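Local structure of iron aquisition yersiniabactin synthesis enzyme, YbtT (Escherichia coli, 6BA9) at residues P110-I114 against F244-F248; Y177-C183 against R210-S214; R132-I138 against L162-R166. The protein is a low-specificity type II thioesterase that maintains production of the metallophore yersiniabactin, probably by hydrolysing thioester-linked groups in the NRPS/PKS pathway. The protein carries 1 engineered substitution. All coordinates share one frame; numbering follows the deposited sequence.

Interaction 1. Residues P110-I114 against F244-F248; sequences PQGLI and FPHAF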
loop_
_atom_site.group_PDB
_atom_site.type_symbol
_atom_site.label_atom_id
_atom_site.label_comp_id
_atom_site.label_asym_id
_atom_site.label_seq_id
_atom_site.Cartn_x
_atom_site.Cartn_y
_atom_site.Cartn_z
ATOM N N PRO A 110 -15.548 3.960 -5.227
ATOM C CA PRO A 110 -14.223 3.892 -5.873
ATOM C C PRO A 110 -14.303 3.006 -7.113
ATOM O O PRO A 110 -15.065 2.045 -7.152
ATOM C CB PRO A 110 -13.323 3.265 -4.801
ATOM C CG PRO A 110 -14.103 3.303 -3.531
ATOM C CD PRO A 110 -15.560 3.359 -3.886
ATOM N N GLN A 111 -13.530 3.339 -8.140
ATOM C CA GLN A 111 -13.591 2.588 -9.389
ATOM C C GLN A 111 -12.694 1.362 -9.409
ATOM O O GLN A 111 -12.895 0.470 -10.243
ATOM C CB GLN A 111 -13.266 3.503 -10.571
ATOM C CG GLN A 111 -14.248 4.663 -10.664
ATOM C CD GLN A 111 -15.674 4.200 -10.810
ATOM O OE1 GLN A 111 -16.036 3.586 -11.810
ATOM N NE2 GLN A 111 -16.501 4.477 -9.794
ATOM N N GLY A 112 -11.733 1.260 -8.509
ATOM C CA GLY A 112 -10.862 0.114 -8.523
ATOM C C GLY A 112 -10.009 0.074 -7.278
ATOM O O GLY A 112 -9.710 1.133 -6.702
ATOM N N LEU A 113 -9.628 -1.137 -6.880
ATOM C CA LEU A 113 -8.754 -1.425 -5.747
ATOM C C LEU A 113 -7.653 -2.363 -6.225
ATOM O O LEU A 113 -7.945 -3.419 -6.807
ATOM C CB LEU A 113 -9.530 -2.097 -4.619
ATOM C CG LEU A 113 -8.700 -2.557 -3.426
ATOM C CD1 LEU A 113 -7.977 -1.374 -2.730
ATOM C CD2 LEU A 113 -9.586 -3.353 -2.470
ATOM N N ILE A 114 -6.396 -1.986 -5.982
ATOM C CA ILE A 114 -5.227 -2.775 -6.362
ATOM C C ILE A 114 -4.503 -3.203 -5.083
ATOM O O ILE A 114 -3.966 -2.352 -4.344
ATOM C CB ILE A 114 -4.297 -2.035 -7.342
ATOM C CG1 ILE A 114 -5.054 -1.619 -8.620
ATOM C CG2 ILE A 114 -3.098 -2.913 -7.698
ATOM C CD1 ILE A 114 -5.490 -0.182 -8.638
ATOM N N PHE A 244 -8.319 -1.800 -15.534
ATOM C CA PHE A 244 -9.355 -0.819 -15.201
ATOM C C PHE A 244 -9.606 0.088 -16.398
ATOM O O PHE A 244 -9.522 1.314 -16.304
ATOM C CB PHE A 244 -8.969 -0.041 -13.940
ATOM C CG PHE A 244 -8.846 -0.921 -12.733
ATOM C CD1 PHE A 244 -9.969 -1.304 -12.014
ATOM C CD2 PHE A 244 -7.617 -1.423 -12.354
ATOM C CE1 PHE A 244 -9.861 -2.147 -10.919
ATOM C CE2 PHE A 244 -7.508 -2.269 -11.258
ATOM C CZ PHE A 244 -8.624 -2.637 -10.546
ATOM N N PRO A 245 -9.950 -0.494 -17.552
ATOM C CA PRO A 245 -10.134 0.338 -18.751
ATOM C C PRO A 245 -11.252 1.347 -18.615
ATOM O O PRO A 245 -11.183 2.415 -19.233
ATOM C CB PRO A 245 -10.429 -0.692 -19.851
ATOM C CG PRO A 245 -10.949 -1.890 -19.121
ATOM C CD PRO A 245 -10.174 -1.923 -17.843
ATOM N N HIS A 246 -12.293 1.034 -17.843
ATOM C CA HIS A 246 -13.351 2.008 -17.593
ATOM C C HIS A 246 -12.786 3.272 -16.963
ATOM O O HIS A 246 -13.067 4.390 -17.411
ATOM C CB HIS A 246 -14.443 1.384 -16.706
ATOM C CG HIS A 246 -13.962 0.872 -15.371
ATOM N ND1 HIS A 246 -13.006 -0.118 -15.240
ATOM C CD2 HIS A 246 -14.340 1.192 -14.107
ATOM C CE1 HIS A 246 -12.809 -0.374 -13.957
ATOM N NE2 HIS A 246 -13.606 0.407 -13.247
ATOM N N ALA A 247 -11.952 3.110 -15.944
ATOM C CA ALA A 247 -11.458 4.257 -15.191
ATOM C C ALA A 247 -10.578 5.147 -16.049
ATOM O O ALA A 247 -10.608 6.376 -15.912
ATOM C CB ALA A 247 -10.662 3.760 -13.986
ATOM N N PHE A 248 -9.784 4.545 -16.932
ATOM C CA PHE A 248 -8.820 5.262 -17.748
ATOM C C PHE A 248 -9.416 5.832 -19.028
ATOM O O PHE A 248 -8.726 6.575 -19.732
ATOM C CB PHE A 248 -7.625 4.346 -18.054
ATOM C CG PHE A 248 -6.673 4.213 -16.905
ATOM C CD1 PHE A 248 -6.845 3.238 -15.939
ATOM C CD2 PHE A 248 -5.608 5.095 -16.776
ATOM C CE1 PHE A 248 -5.964 3.131 -14.873
ATOM C CE2 PHE A 248 -4.732 4.996 -15.712
ATOM C CZ PHE A 248 -4.908 4.029 -14.760
#
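The polar part of this contact is a single hydrogen bond, from H246 NE2 to Q111 O, 3.1 Å long with an N-H...O angle of 155°. The carbonyl oxygen sits at the edge of the imidazole, close to the ring plane, while the donor is tilted somewhat out of the carbonyl plane. With CG between backbone N and carbonyl carbon (chi1 58°), the H246 ring is directed at the 110-114 chain. The side chain of Q111, bent at chi2, runs obliquely past the same ring, and its OE1 comes 3.7 Å from H246 CD2; its NE2 turns instead to A109 O.

The apolar part belongs to F244. Its ring reaches the start of strand 112-116, with CE1 3.4 Å from G112 CA, where no side chain stands in the way. F244 CE2, on the other side of the ring, lies 3.7 Å from I114 CG1, the isoleucine branch sliding past the ring in the opposite sense. Beside them the methyl of A247 closes on Q111 CB at 4.3 Å. I114 also meets I240 of helix 233-243, which leads into this C-terminal turn.

The chemistry implies a C-terminal turn fixed to the sheet of the alpha/beta-hydrolase fold by a buried phenyl wedge, with one imidazole-to-carbonyl bond setting the position of the more exposed H246 beside it.

Interaction 2. Residues Y177-C183 against R210-S214; sequences YDSPDVC and RQWLS
Two loop segments, each with a few 3-10 residues, come together at P180 and W212, whose CA atoms are 6.0 Å apart, and no hydrogen bond crosses between them. W212 carries most of the contact. Its side chain extends into the bend made by 177-183, where P180, Y177 and C183 are the main partners of its six-membered ring and meet it from different directions.

P180 lies over one face. Its CA is 3.7 Å from the centroid of the six-membered ring of W212, only 20° off the ring normal, a CH-pi contact shifted toward the rim on the CZ2 side. The proline ring continues past the indole to Q211, where P180 CG rests 3.5 Å from Q211 CB.

Y177 approaches more obliquely. The planes of its ring and the W212 six-membered ring make an angle of 44°, with the closest carbons, Y177 CD2 and W212 CH2, 3.5 Å apart. C183 takes the edge: its SG is 3.9 Å from W212 CZ3, near the indole plane, a cysteine sulfur-aromatic contact. The thiol reaches there with SG between its own backbone N and carbonyl carbon (chi1 64°).

The bend itself is stiffened by an ST turn, in which S179 OG accepts from D181 N at 3.0 Å, and by a short 3-10 segment through P180.

The contact is mainly apolar and aromatic, while the bonds of W212 NE1 to H122 ND1 and of Y177 OH to E98 of helix 91-105 hold the polar ends of the two rings. What results is a surface junction that ties the loop before strand 190-195 to the loop before strand 216-222.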
loop_
_atom_site.group_PDB
_atom_site.type_symbol
_atom_site.label_atom_id
_atom_site.label_comp_id
_atom_site.label_asym_id
_atom_site.label_seq_id
_atom_site.Cartn_x
_atom_site.Cartn_y
_atom_site.Cartn_z
ATOM N N TYR A 177 -8.014 -10.460 11.150
ATOM C CA TYR A 177 -9.379 -10.845 11.474
ATOM C C TYR A 177 -9.460 -12.360 11.607
ATOM O O TYR A 177 -8.748 -13.099 10.926
ATOM C CB TYR A 177 -10.343 -10.433 10.373
ATOM C CG TYR A 177 -10.514 -8.944 10.179
ATOM C CD1 TYR A 177 -11.358 -8.206 10.995
ATOM C CD2 TYR A 177 -9.858 -8.280 9.148
ATOM C CE1 TYR A 177 -11.532 -6.842 10.792
ATOM C CE2 TYR A 177 -10.028 -6.930 8.940
ATOM C CZ TYR A 177 -10.854 -6.209 9.763
ATOM O OH TYR A 177 -11.032 -4.849 9.548
ATOM N N ASP A 178 -10.364 -12.831 12.472
ATOM C CA ASP A 178 -10.443 -14.273 12.675
ATOM C C ASP A 178 -10.945 -14.992 11.432
ATOM O O ASP A 178 -10.522 -16.122 11.168
ATOM C CB ASP A 178 -11.331 -14.603 13.871
ATOM C CG ASP A 178 -10.646 -14.338 15.191
ATOM O OD1 ASP A 178 -9.401 -14.238 15.207
ATOM O OD2 ASP A 178 -11.358 -14.237 16.216
ATOM N N SER A 179 -11.826 -14.368 10.657
ATOM C CA SER A 179 -12.353 -15.011 9.466
ATOM C C SER A 179 -12.881 -13.945 8.516
ATOM O O SER A 179 -13.250 -12.846 8.948
ATOM C CB SER A 179 -13.465 -16.009 9.829
ATOM O OG SER A 179 -14.722 -15.559 9.387
ATOM N N PRO A 180 -12.952 -14.251 7.217
ATOM C CA PRO A 180 -13.510 -13.290 6.247
ATOM C C PRO A 180 -14.964 -12.929 6.487
ATOM O O PRO A 180 -15.437 -11.926 5.941
ATOM C CB PRO A 180 -13.324 -13.999 4.897
ATOM C CG PRO A 180 -12.286 -15.069 5.156
ATOM C CD PRO A 180 -12.495 -15.492 6.568
ATOM N N ASP A 181 -15.702 -13.707 7.273
ATOM C CA ASP A 181 -17.108 -13.385 7.456
ATOM C C ASP A 181 -17.346 -12.308 8.500
ATOM O O ASP A 181 -18.505 -11.973 8.764
ATOM C CB ASP A 181 -17.927 -14.644 7.764
ATOM C CG ASP A 181 -17.606 -15.247 9.109
ATOM O OD1 ASP A 181 -16.896 -14.616 9.922
ATOM O OD2 ASP A 181 -18.082 -16.376 9.358
ATOM N N VAL A 182 -16.282 -11.747 9.079
ATOM C CA VAL A 182 -16.413 -10.636 10.012
ATOM C C VAL A 182 -17.055 -9.418 9.368
ATOM O O VAL A 182 -17.658 -8.601 10.072
ATOM C CB VAL A 182 -15.042 -10.305 10.656
ATOM C CG1 VAL A 182 -15.088 -8.977 11.392
ATOM C CG2 VAL A 182 -14.630 -11.420 11.622
ATOM N N CYS A 183 -16.963 -9.260 8.050
ATOM C CA CYS A 183 -17.719 -8.198 7.402
ATOM C C CYS A 183 -18.073 -8.615 5.986
ATOM O O CYS A 183 -17.547 -9.607 5.469
ATOM C CB CYS A 183 -16.934 -6.897 7.354
ATOM S SG CYS A 183 -15.456 -7.068 6.342
ATOM N N ARG A 210 -9.140 -13.418 -2.211
ATOM C CA ARG A 210 -10.411 -13.675 -2.867
ATOM C C ARG A 210 -11.515 -13.974 -1.865
ATOM O O ARG A 210 -12.691 -13.873 -2.227
ATOM C CB ARG A 210 -10.267 -14.796 -3.902
ATOM C CG ARG A 210 -9.371 -14.419 -5.089
ATOM C CD ARG A 210 -9.320 -15.500 -6.185
ATOM N NE ARG A 210 -8.750 -16.733 -5.664
ATOM C CZ ARG A 210 -9.444 -17.797 -5.266
ATOM N NH1 ARG A 210 -10.763 -17.800 -5.367
ATOM N NH2 ARG A 210 -8.797 -18.841 -4.770
ATOM N N GLN A 211 -11.178 -14.287 -0.617
ATOM C CA GLN A 211 -12.191 -14.477 0.415
ATOM C C GLN A 211 -12.907 -13.178 0.753
ATOM O O GLN A 211 -14.022 -13.211 1.294
ATOM C CB GLN A 211 -11.558 -15.024 1.697
ATOM C CG GLN A 211 -10.882 -16.392 1.580
ATOM C CD GLN A 211 -11.876 -17.511 1.538
ATOM O OE1 GLN A 211 -13.001 -17.365 2.009
ATOM N NE2 GLN A 211 -11.472 -18.636 0.979
ATOM N N TRP A 212 -12.297 -12.035 0.431
ATOM C CA TRP A 212 -12.744 -10.721 0.892
ATOM C C TRP A 212 -13.315 -9.845 -0.218
ATOM O O TRP A 212 -13.776 -8.728 0.060
ATOM C CB TRP A 212 -11.539 -10.001 1.527
ATOM C CG TRP A 212 -11.018 -10.659 2.740
ATOM C CD1 TRP A 212 -10.131 -11.692 2.805
ATOM C CD2 TRP A 212 -11.364 -10.346 4.091
ATOM N NE1 TRP A 212 -9.897 -12.031 4.117
ATOM C CE2 TRP A 212 -10.653 -11.225 4.923
ATOM C CE3 TRP A 212 -12.217 -9.404 4.676
ATOM C CZ2 TRP A 212 -10.750 -11.179 6.303
ATOM C CZ3 TRP A 212 -12.311 -9.368 6.041
ATOM C CH2 TRP A 212 -11.585 -10.247 6.845
ATOM N N LEU A 213 -13.292 -10.301 -1.469
ATOM C CA LEU A 213 -13.498 -9.448 -2.633
ATOM C C LEU A 213 -14.451 -10.141 -3.595
ATOM O O LEU A 213 -14.147 -11.229 -4.097
ATOM C CB LEU A 213 -12.150 -9.176 -3.310
ATOM C CG LEU A 213 -11.079 -8.509 -2.446
ATOM C CD1 LEU A 213 -9.723 -8.520 -3.169
ATOM C CD2 LEU A 213 -11.495 -7.087 -2.100
ATOM N N SER A 214 -15.602 -9.520 -3.854
ATOM C CA SER A 214 -16.614 -10.131 -4.727
ATOM C C SER A 214 -16.280 -10.068 -6.210
ATOM O O SER A 214 -16.776 -10.906 -6.989
ATOM C CB SER A 214 -17.959 -9.453 -4.491
ATOM O OG SER A 214 -18.351 -9.691 -3.159
#

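Interaction 3. Residues R132-I138 against L162-R166; sequences RDDADFI and LPLLR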
loop_
_atom_site.group_PDB
_atom_site.type_symbol
_atom_site.label_atom_id
_atom_site.label_comp_id
_atom_site.label_asym_id
_atom_site.label_seq_id
_atom_site.Cartn_x
_atom_site.Cartn_y
_atom_site.Cartn_z
ATOM N N ARG A 132 10.700 -8.669 18.121
ATOM C CA ARG A 132 12.143 -8.806 18.135
ATOM C C ARG A 132 12.824 -7.589 18.755
ATOM O O ARG A 132 12.322 -6.457 18.686
ATOM C CB ARG A 132 12.686 -9.003 16.715
ATOM C CG ARG A 132 12.033 -10.135 15.988
ATOM C CD ARG A 132 12.683 -10.352 14.625
ATOM N NE ARG A 132 11.937 -11.342 13.859
ATOM C CZ ARG A 132 12.244 -12.631 13.773
ATOM N NH1 ARG A 132 13.311 -13.125 14.397
ATOM N NH2 ARG A 132 11.464 -13.433 13.059
ATOM N N ASP A 133 13.982 -7.829 19.364
ATOM C CA ASP A 133 14.800 -6.733 19.865
ATOM C C ASP A 133 15.421 -5.949 18.698
ATOM O O ASP A 133 15.308 -6.327 17.522
ATOM C CB ASP A 133 15.815 -7.238 20.907
ATOM C CG ASP A 133 16.995 -8.013 20.311
ATOM O OD1 ASP A 133 17.135 -8.121 19.078
ATOM O OD2 ASP A 133 17.836 -8.494 21.112
ATOM N N ASP A 134 16.046 -4.819 19.021
ATOM C CA ASP A 134 16.464 -3.879 17.982
ATOM C C ASP A 134 17.388 -4.549 16.969
ATOM O O ASP A 134 17.222 -4.384 15.759
ATOM C CB ASP A 134 17.143 -2.653 18.597
ATOM C CG ASP A 134 16.166 -1.687 19.280
ATOM O OD1 ASP A 134 14.938 -1.825 19.153
ATOM O OD2 ASP A 134 16.699 -0.764 19.917
ATOM N N ALA A 135 18.378 -5.305 17.444
ATOM C CA ALA A 135 19.331 -5.889 16.511
ATOM C C ALA A 135 18.650 -6.885 15.590
ATOM O O ALA A 135 18.927 -6.906 14.380
ATOM C CB ALA A 135 20.470 -6.569 17.281
ATOM N N ASP A 136 17.781 -7.730 16.147
ATOM C CA ASP A 136 17.098 -8.740 15.345
ATOM C C ASP A 136 16.087 -8.091 14.408
ATOM O O ASP A 136 15.922 -8.535 13.261
ATOM C CB ASP A 136 16.411 -9.777 16.234
ATOM C CG ASP A 136 17.388 -10.691 16.927
ATOM O OD1 ASP A 136 18.579 -10.643 16.578
ATOM O OD2 ASP A 136 16.955 -11.452 17.813
ATOM N N PHE A 137 15.393 -7.052 14.892
ATOM C CA PHE A 137 14.474 -6.278 14.050
ATOM C C PHE A 137 15.201 -5.724 12.828
ATOM O O PHE A 137 14.746 -5.894 11.684
ATOM C CB PHE A 137 13.876 -5.146 14.899
ATOM C CG PHE A 137 12.762 -4.362 14.214
ATOM C CD1 PHE A 137 11.431 -4.622 14.485
ATOM C CD2 PHE A 137 13.065 -3.334 13.338
ATOM C CE1 PHE A 137 10.411 -3.889 13.857
ATOM C CE2 PHE A 137 12.061 -2.605 12.724
ATOM C CZ PHE A 137 10.735 -2.880 12.993
ATOM N N ILE A 138 16.360 -5.104 13.044
ATOM C CA ILE A 138 17.142 -4.538 11.949
ATOM C C ILE A 138 17.619 -5.622 10.993
ATOM O O ILE A 138 17.581 -5.440 9.774
ATOM C CB ILE A 138 18.305 -3.704 12.506
ATOM C CG1 ILE A 138 17.717 -2.427 13.122
ATOM C CG2 ILE A 138 19.297 -3.391 11.421
ATOM C CD1 ILE A 138 18.712 -1.581 13.889
ATOM N N LEU A 162 13.901 3.605 14.287
ATOM C CA LEU A 162 13.216 2.476 14.912
ATOM C C LEU A 162 11.843 2.830 15.444
ATOM O O LEU A 162 10.927 2.006 15.284
ATOM C CB LEU A 162 14.077 1.819 15.990
ATOM C CG LEU A 162 15.201 0.980 15.405
ATOM C CD1 LEU A 162 16.050 0.443 16.539
ATOM C CD2 LEU A 162 14.690 -0.170 14.515
ATOM N N PRO A 163 11.613 3.984 16.073
ATOM C CA PRO A 163 10.237 4.286 16.492
ATOM C C PRO A 163 9.265 4.319 15.320
ATOM O O PRO A 163 8.120 3.869 15.441
ATOM C CB PRO A 163 10.380 5.647 17.187
ATOM C CG PRO A 163 11.764 5.657 17.679
ATOM C CD PRO A 163 12.576 4.954 16.618
ATOM N N LEU A 164 9.709 4.834 14.172
ATOM C CA LEU A 164 8.861 4.909 12.986
ATOM C C LEU A 164 8.600 3.526 12.416
ATOM O O LEU A 164 7.448 3.137 12.149
ATOM C CB LEU A 164 9.602 5.749 11.948
ATOM C CG LEU A 164 8.951 6.865 11.160
ATOM C CD1 LEU A 164 7.979 7.688 11.991
ATOM C CD2 LEU A 164 10.066 7.770 10.622
ATOM N N LEU A 165 9.673 2.763 12.197
ATOM C CA LEU A 165 9.536 1.435 11.622
ATOM C C LEU A 165 8.778 0.495 12.550
ATOM O O LEU A 165 7.986 -0.329 12.081
ATOM C CB LEU A 165 10.926 0.871 11.347
ATOM C CG LEU A 165 11.711 1.565 10.243
ATOM C CD1 LEU A 165 13.213 1.296 10.363
ATOM C CD2 LEU A 165 11.180 1.108 8.928
ATOM N N ARG A 166 9.045 0.568 13.860
ATOM C CA ARG A 166 8.322 -0.297 14.791
ATOM C C ARG A 166 6.841 0.051 14.847
ATOM O O ARG A 166 5.999 -0.849 14.956
ATOM C CB ARG A 166 8.940 -0.223 16.183
ATOM C CG ARG A 166 10.246 -0.983 16.301
ATOM C CD ARG A 166 10.642 -1.043 17.770
ATOM N NE ARG A 166 11.854 -1.826 17.996
ATOM C CZ ARG A 166 11.887 -3.148 18.135
ATOM N NH1 ARG A 166 10.807 -3.886 18.054
ATOM N NH2 ARG A 166 13.042 -3.744 18.357
#
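The F137 ring is the chief bump: it projects from helix 134-138 into a hollow formed by L162, L165 and R166 on helix 162-166. The segment axes stay 11.9 Å apart, inclined at 63°, so long side chains must span the gap. L162 CD2 comes 3.7 Å from F137 CD2, and the L165 backbone oxygen lies at the ring edge. R166 spreads along one face instead, its CG 4.1 Å from the F137 ring centroid, and its guanidinium runs on over the same face toward CD1, an off-centre cation-pi partner. L162 fills a second groove, between D134 and I138, its CD1 against the carboxylate and its CD2 against I138 CG1.

Extended from CG to NE (chi3 177°), R166 brings its guanidinium to the N-terminal end of the opposite helix, where D133 is the N-cap. NH1 and NH2 grip one atom, R132 O, in the guanidinium plane; the NH2 bond is 2.8 Å. NH2 also forms a salt bridge with D134 OD1, at 2.8 Å on its anti lone pair.

Chemically, the arginine unites apolar stem and charged tip, clamping two helices of an insertion consistent with a thioesterase lid.

How the interactions relate
Interactions 1 and 2 both lie around the sheet: their centres are 22 Å apart, yet they meet directly where L113 CD2 and L213 CD2 pack at 4.2 Å. Helix 91-105 backs both, through A96 under L113 and F97 under L213. That helix follows strand 84-89 across the turn expected to carry the nucleophile of an alpha/beta-hydrolase, where this construct has an engineered alanine in place of serine. Interaction 3 stands apart, its centre 37 Å from interaction 1 and 31 Å from interaction 2, with nearest atoms about 20 and 17 Å away. In sequence its helices come between strands 112-116 and 190-195, and they lie across the chain's centre from interaction 1.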